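Local coordinates for twitching motility protein PilT (Aquifex aeolicus, PDB 2EYU) that powers retraction of type IV pili in twitching motility, probably as an ATP-driven motor of the P-loop NTPase class, at residues Arg23-Ile28 / Ala120-Val126; Tyr55-Glu61 / Glu97-Phe103. The protein carries 1 engineered substitution. The contacts are given in a common frame with arbitrary orientation. Residues are numbered along the deposited sequence.

Contact 1: residues Arg23-Ile28 / Ala120-Val126; sequences RKMGLI and AETGHLV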
# COMPACT_ATOMS: atom_id res chain seq x y z
N ARG A 23 -7.81 -3.87 -10.78
CA ARG A 23 -9.09 -3.57 -10.13
C ARG A 23 -9.64 -2.26 -10.68
O ARG A 23 -8.89 -1.36 -11.03
CB ARG A 23 -8.96 -3.55 -8.62
CG ARG A 23 -8.18 -4.67 -7.97
CD ARG A 23 -8.99 -5.89 -7.62
NE ARG A 23 -8.38 -6.67 -6.55
CZ ARG A 23 -8.22 -7.98 -6.52
NH1 ARG A 23 -8.63 -8.73 -7.54
NH2 ARG A 23 -7.64 -8.58 -5.48
N LYS A 24 -10.96 -2.12 -10.80
CA LYS A 24 -11.60 -0.96 -11.38
C LYS A 24 -11.94 0.15 -10.39
O LYS A 24 -12.26 1.26 -10.84
CB LYS A 24 -12.91 -1.40 -12.07
CG LYS A 24 -13.90 -2.06 -11.12
CD LYS A 24 -14.99 -1.09 -10.69
CE LYS A 24 -16.19 -1.17 -11.62
NZ LYS A 24 -16.41 -2.57 -12.09
N MSE A 25 -11.91 -0.09 -9.08
CA MSE A 25 -12.09 0.97 -8.08
C MSE A 25 -11.58 0.47 -6.73
O MSE A 25 -11.23 -0.71 -6.60
CB MSE A 25 -13.53 1.47 -7.94
CG MSE A 25 -14.47 0.42 -7.37
SE MSE A 25 -16.24 1.13 -7.04
CE MSE A 25 -16.67 1.13 -8.93
N GLY A 26 -11.54 1.37 -5.74
CA GLY A 26 -11.12 0.89 -4.44
C GLY A 26 -9.74 1.41 -4.06
O GLY A 26 -9.14 2.11 -4.87
N LEU A 27 -9.32 1.04 -2.86
CA LEU A 27 -8.10 1.66 -2.32
C LEU A 27 -6.91 0.73 -2.20
O LEU A 27 -6.92 -0.38 -1.68
CB LEU A 27 -8.48 2.26 -0.95
CG LEU A 27 -7.38 3.07 -0.28
CD1 LEU A 27 -7.25 4.44 -0.95
CD2 LEU A 27 -7.67 3.20 1.21
N ILE A 28 -5.76 1.18 -2.72
CA ILE A 28 -4.52 0.40 -2.60
C ILE A 28 -3.54 1.22 -1.76
O ILE A 28 -3.32 2.37 -2.16
CB ILE A 28 -3.85 0.12 -3.94
CG1 ILE A 28 -4.64 -0.85 -4.82
CG2 ILE A 28 -2.41 -0.35 -3.74
CD1 ILE A 28 -4.28 -0.80 -6.29
N ALA A 120 -12.53 6.30 -3.83
CA ALA A 120 -12.42 4.85 -3.95
C ALA A 120 -13.79 4.21 -4.06
O ALA A 120 -13.92 3.18 -4.71
CB ALA A 120 -11.67 4.23 -2.79
N GLU A 121 -14.82 4.77 -3.43
CA GLU A 121 -16.13 4.14 -3.50
C GLU A 121 -16.98 4.49 -4.71
O GLU A 121 -17.89 3.73 -5.06
CB GLU A 121 -17.00 4.54 -2.29
CG GLU A 121 -18.29 3.71 -2.29
CD GLU A 121 -19.16 4.00 -1.09
OE1 GLU A 121 -20.32 3.52 -1.03
OE2 GLU A 121 -18.67 4.74 -0.21
N THR A 122 -16.75 5.61 -5.37
CA THR A 122 -17.54 6.03 -6.52
C THR A 122 -16.86 5.73 -7.85
O THR A 122 -16.92 6.53 -8.79
CB THR A 122 -17.78 7.55 -6.44
OG1 THR A 122 -16.48 8.18 -6.52
CG2 THR A 122 -18.36 7.99 -5.10
N GLY A 123 -16.18 4.60 -8.01
CA GLY A 123 -15.66 4.23 -9.30
C GLY A 123 -14.25 4.65 -9.61
O GLY A 123 -13.87 4.75 -10.77
N HIS A 124 -13.39 4.86 -8.61
CA HIS A 124 -12.01 5.13 -8.98
C HIS A 124 -11.04 4.26 -8.19
O HIS A 124 -11.31 3.93 -7.05
CB HIS A 124 -11.66 6.60 -8.73
CG HIS A 124 -12.69 7.54 -9.27
ND1 HIS A 124 -13.79 7.95 -8.56
CD2 HIS A 124 -12.76 8.16 -10.48
CE1 HIS A 124 -14.51 8.78 -9.30
NE2 HIS A 124 -13.91 8.92 -10.47
N LEU A 125 -9.92 3.96 -8.85
CA LEU A 125 -8.84 3.20 -8.25
C LEU A 125 -7.93 4.19 -7.54
O LEU A 125 -7.42 5.12 -8.16
CB LEU A 125 -8.06 2.40 -9.29
CG LEU A 125 -7.02 1.43 -8.69
CD1 LEU A 125 -7.68 0.45 -7.74
CD2 LEU A 125 -6.29 0.66 -9.77
N VAL A 126 -7.74 4.01 -6.23
CA VAL A 126 -6.98 5.02 -5.49
C VAL A 126 -5.72 4.41 -4.88
O VAL A 126 -5.80 3.45 -4.13
CB VAL A 126 -7.83 5.69 -4.41
CG1 VAL A 126 -7.01 6.73 -3.66
CG2 VAL A 126 -9.07 6.35 -5.02

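Contact 2: residues Tyr55-Glu61 / Glu97-Phe103; sequences YHIITIE and EDPDVIF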
# COMPACT_ATOMS: atom_id res chain seq x y z
N TYR A 55 -5.74 4.52 -19.80
CA TYR A 55 -6.50 5.25 -18.80
C TYR A 55 -6.11 6.73 -18.74
O TYR A 55 -5.09 7.10 -19.31
CB TYR A 55 -6.24 4.72 -17.40
CG TYR A 55 -6.78 3.37 -17.02
CD1 TYR A 55 -7.77 2.74 -17.75
CD2 TYR A 55 -6.29 2.74 -15.88
CE1 TYR A 55 -8.25 1.50 -17.37
CE2 TYR A 55 -6.77 1.50 -15.50
CZ TYR A 55 -7.75 0.89 -16.25
OH TYR A 55 -8.22 -0.34 -15.86
N HIS A 56 -6.90 7.49 -18.01
CA HIS A 56 -6.56 8.82 -17.52
C HIS A 56 -5.99 8.66 -16.10
O HIS A 56 -6.71 8.10 -15.26
CB HIS A 56 -7.75 9.75 -17.47
CG HIS A 56 -7.41 11.18 -17.19
ND1 HIS A 56 -6.11 11.64 -17.08
CD2 HIS A 56 -8.21 12.25 -17.00
CE1 HIS A 56 -6.13 12.93 -16.83
NE2 HIS A 56 -7.40 13.33 -16.78
N ILE A 57 -4.76 9.11 -15.88
CA ILE A 57 -4.16 8.86 -14.55
C ILE A 57 -3.79 10.20 -13.92
O ILE A 57 -3.14 11.05 -14.52
CB ILE A 57 -2.96 7.92 -14.60
CG1 ILE A 57 -3.20 6.50 -15.11
CG2 ILE A 57 -2.30 7.73 -13.23
CD1 ILE A 57 -1.93 5.66 -15.22
N ILE A 58 -4.23 10.43 -12.68
CA ILE A 58 -3.90 11.73 -12.10
C ILE A 58 -3.08 11.49 -10.84
O ILE A 58 -3.43 10.64 -10.00
CB ILE A 58 -5.15 12.57 -11.81
CG1 ILE A 58 -5.95 12.92 -13.08
CG2 ILE A 58 -4.82 13.83 -11.02
CD1 ILE A 58 -6.87 14.10 -12.91
N THR A 59 -1.98 12.22 -10.72
CA THR A 59 -1.08 12.07 -9.57
C THR A 59 -0.96 13.39 -8.82
O THR A 59 -1.02 14.46 -9.42
CB THR A 59 0.32 11.61 -10.02
OG1 THR A 59 0.58 12.14 -11.33
CG2 THR A 59 0.41 10.11 -10.17
N ILE A 60 -0.83 13.31 -7.51
CA ILE A 60 -0.70 14.38 -6.55
C ILE A 60 0.46 14.05 -5.61
O ILE A 60 0.22 13.19 -4.76
CB ILE A 60 -1.98 14.49 -5.70
CG1 ILE A 60 -3.26 14.60 -6.54
CG2 ILE A 60 -1.89 15.63 -4.70
CD1 ILE A 60 -4.46 14.12 -5.75
N GLU A 61 1.63 14.66 -5.76
CA GLU A 61 2.84 14.28 -5.05
C GLU A 61 3.54 15.50 -4.47
O GLU A 61 3.52 16.58 -5.06
CB GLU A 61 3.80 13.52 -5.98
CG GLU A 61 3.17 12.37 -6.74
CD GLU A 61 3.98 11.81 -7.89
OE1 GLU A 61 5.09 11.29 -7.66
OE2 GLU A 61 3.53 11.85 -9.06
N GLU A 97 -12.76 15.58 -12.22
CA GLU A 97 -12.14 15.36 -13.53
C GLU A 97 -12.46 13.96 -14.04
O GLU A 97 -12.40 13.78 -15.25
CB GLU A 97 -10.63 15.56 -13.53
CG GLU A 97 -10.12 16.56 -14.55
CD GLU A 97 -10.21 16.10 -15.99
OE1 GLU A 97 -9.40 15.24 -16.40
OE2 GLU A 97 -11.09 16.58 -16.74
N ASP A 98 -12.77 13.04 -13.14
CA ASP A 98 -13.22 11.68 -13.42
C ASP A 98 -12.12 10.78 -13.93
O ASP A 98 -12.28 10.11 -14.97
CB ASP A 98 -14.35 11.72 -14.46
CG ASP A 98 -15.66 11.15 -13.95
OD1 ASP A 98 -16.03 10.04 -14.38
OD2 ASP A 98 -16.33 11.83 -13.15
N PRO A 99 -10.97 10.63 -13.28
CA PRO A 99 -9.98 9.79 -13.99
C PRO A 99 -10.18 8.34 -13.59
O PRO A 99 -11.03 8.02 -12.75
CB PRO A 99 -8.68 10.40 -13.46
CG PRO A 99 -8.99 10.75 -12.05
CD PRO A 99 -10.47 11.08 -11.99
N ASP A 100 -9.41 7.44 -14.19
CA ASP A 100 -9.50 6.01 -13.90
C ASP A 100 -8.73 5.64 -12.64
O ASP A 100 -9.04 4.64 -12.00
CB ASP A 100 -8.92 5.17 -15.03
CG ASP A 100 -9.66 5.30 -16.34
OD1 ASP A 100 -10.68 4.59 -16.45
OD2 ASP A 100 -9.19 6.10 -17.17
N VAL A 101 -7.71 6.46 -12.40
CA VAL A 101 -6.75 6.22 -11.34
C VAL A 101 -6.35 7.56 -10.73
O VAL A 101 -6.13 8.51 -11.47
CB VAL A 101 -5.48 5.53 -11.82
CG1 VAL A 101 -4.46 5.47 -10.68
CG2 VAL A 101 -5.72 4.11 -12.34
N ILE A 102 -6.25 7.62 -9.42
CA ILE A 102 -5.64 8.78 -8.78
C ILE A 102 -4.57 8.32 -7.81
O ILE A 102 -4.80 7.34 -7.09
CB ILE A 102 -6.60 9.63 -7.95
CG1 ILE A 102 -5.91 10.77 -7.19
CG2 ILE A 102 -7.34 8.75 -6.97
CD1 ILE A 102 -6.26 12.15 -7.69
N PHE A 103 -3.43 9.01 -7.73
CA PHE A 103 -2.48 8.63 -6.67
C PHE A 103 -2.36 9.85 -5.76
O PHE A 103 -2.03 10.91 -6.29
CB PHE A 103 -1.18 8.15 -7.29
CG PHE A 103 0.03 8.07 -6.37
CD1 PHE A 103 -0.05 7.62 -5.07
CD2 PHE A 103 1.27 8.48 -6.86
CE1 PHE A 103 1.07 7.57 -4.25
CE2 PHE A 103 2.39 8.43 -6.05
CZ PHE A 103 2.29 7.99 -4.75

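Contact 1: residues Arg23-Ile28 / Ala120-Val126
Strands 26-31 and 125-130 start side by side here and run parallel. Gly26 pairs with Leu125 and Leu27 with Val126, with CA atoms 5.0 and 4.8 Å apart. Three backbone hydrogen bonds join them: Gly26 N to His124 O (2.9 Å), Val126 N to Gly26 O (2.7 Å) and Ile28 N to Val126 O (2.7 Å). Val126 thus bonds to the residues before and after its partner Leu27, the pattern of a parallel pair. Met25 CA also makes a CA-H...O contact with His124 O at 3.2 Å.

Gly26 passes close to the end of helix 110-121, with its CA 4.2 Å from that of Ala120. Its phi of 109° would jam a CB against the preceding carbonyl. Gly123, with phi 93°, is under the same constraint in the turn between helix and strand. Met25, a selenomethionine, lies along this turn: SE is 3.7 Å from Glu121 O and CE is 3.3 Å from Gly123 CA. On one face of the sheet, Leu27 CD1 meets Val126 CG1 at 3.6 Å, and Leu27 CB lies 4.2 Å from Ala120 CB. Leu125 points to the other face, where its CD1 is 3.9 Å from Ile28 CD1 and its CD2 is 3.5 Å from Arg23 O. His124 points away and bonds through ND1 to Ala119 O.

Strand 26-31 also bonds to strand 162-171 on its far edge. It leads toward a probable Walker A loop, ahead of helix 38-52. A parallel strand feeding such a loop from inside the sheet is characteristic of the P-loop NTPase fold.

Contact 2: residues Tyr55-Glu61 / Glu97-Phe103
His56 carries the main polar links at the start of this parallel strand pair, part of the P-loop NTPase sheet. Its ring NE2 donates to Glu97 OE1 (2.8 Å), a His-carboxylate hydrogen bond, while ND1 is held by Ile74 O of the next strand. Its backbone N donates to Asp100 OD2 (2.8 Å). Its O accepts from Asp100 N (3.0 Å) and, weakly, from Val101 N (3.4 Å). These bonds tie residues Glu97 to Val101 to the first residue of strand 56-61.

Regular pairing follows: Ile58 N to Val101 O (3.0 Å), Phe103 N to Ile58 O (2.8 Å) and Ile60 N to Phe103 O (2.9 Å). The strand axes come within 4.7 Å and differ by 10° in direction.

Two CH-pi contacts flank the polar end. Asp100 CB lies over a face of the Tyr55 ring, 3.8 Å from its centroid. Pro99 CB lies over a face of the His56 ring, 4.3 Å from its centroid.

Ile58, Ile60 and Ile102 share one face of the sheet, packed against helix 87-97. Ile57, Thr59, Val101 and Phe103 share the other, where helix 38-52 touches Ile57 and Phe103. Ile57 CG2 is 4.0 Å from Val101 CG1. Further along, Thr59 CG2 meets the edge of the Phe103 ring, 3.8 Å from CD2. Ile60 CD1 and Ile102 CD1 are in close apolar contact at 3.3 Å.

In the fold
Contacts 1 and 2 belong to one sheet, and their centres are about 11 Å apart. Strands 101-104 and 125-130 are neighbours, so the order across this part is 56-61, 101-104, 125-130, 26-31. A probable hydrogen bond between Leu125 O and Ile102 N (3.0 Å) joins the two contacts directly. Val126 CG2 also packs on Ile102 CG2 at 3.5 Å. Along the chain, contact 2 is nested inside the loop closed by contact 1. Strand 101-104 is followed by helix 110-121, which returns the chain to strand 125-130. The probable Walker A loop follows strand 26-31 of contact 1. The side chain of Phe103 in contact 2 lies near the residues of this probable motif without touching them.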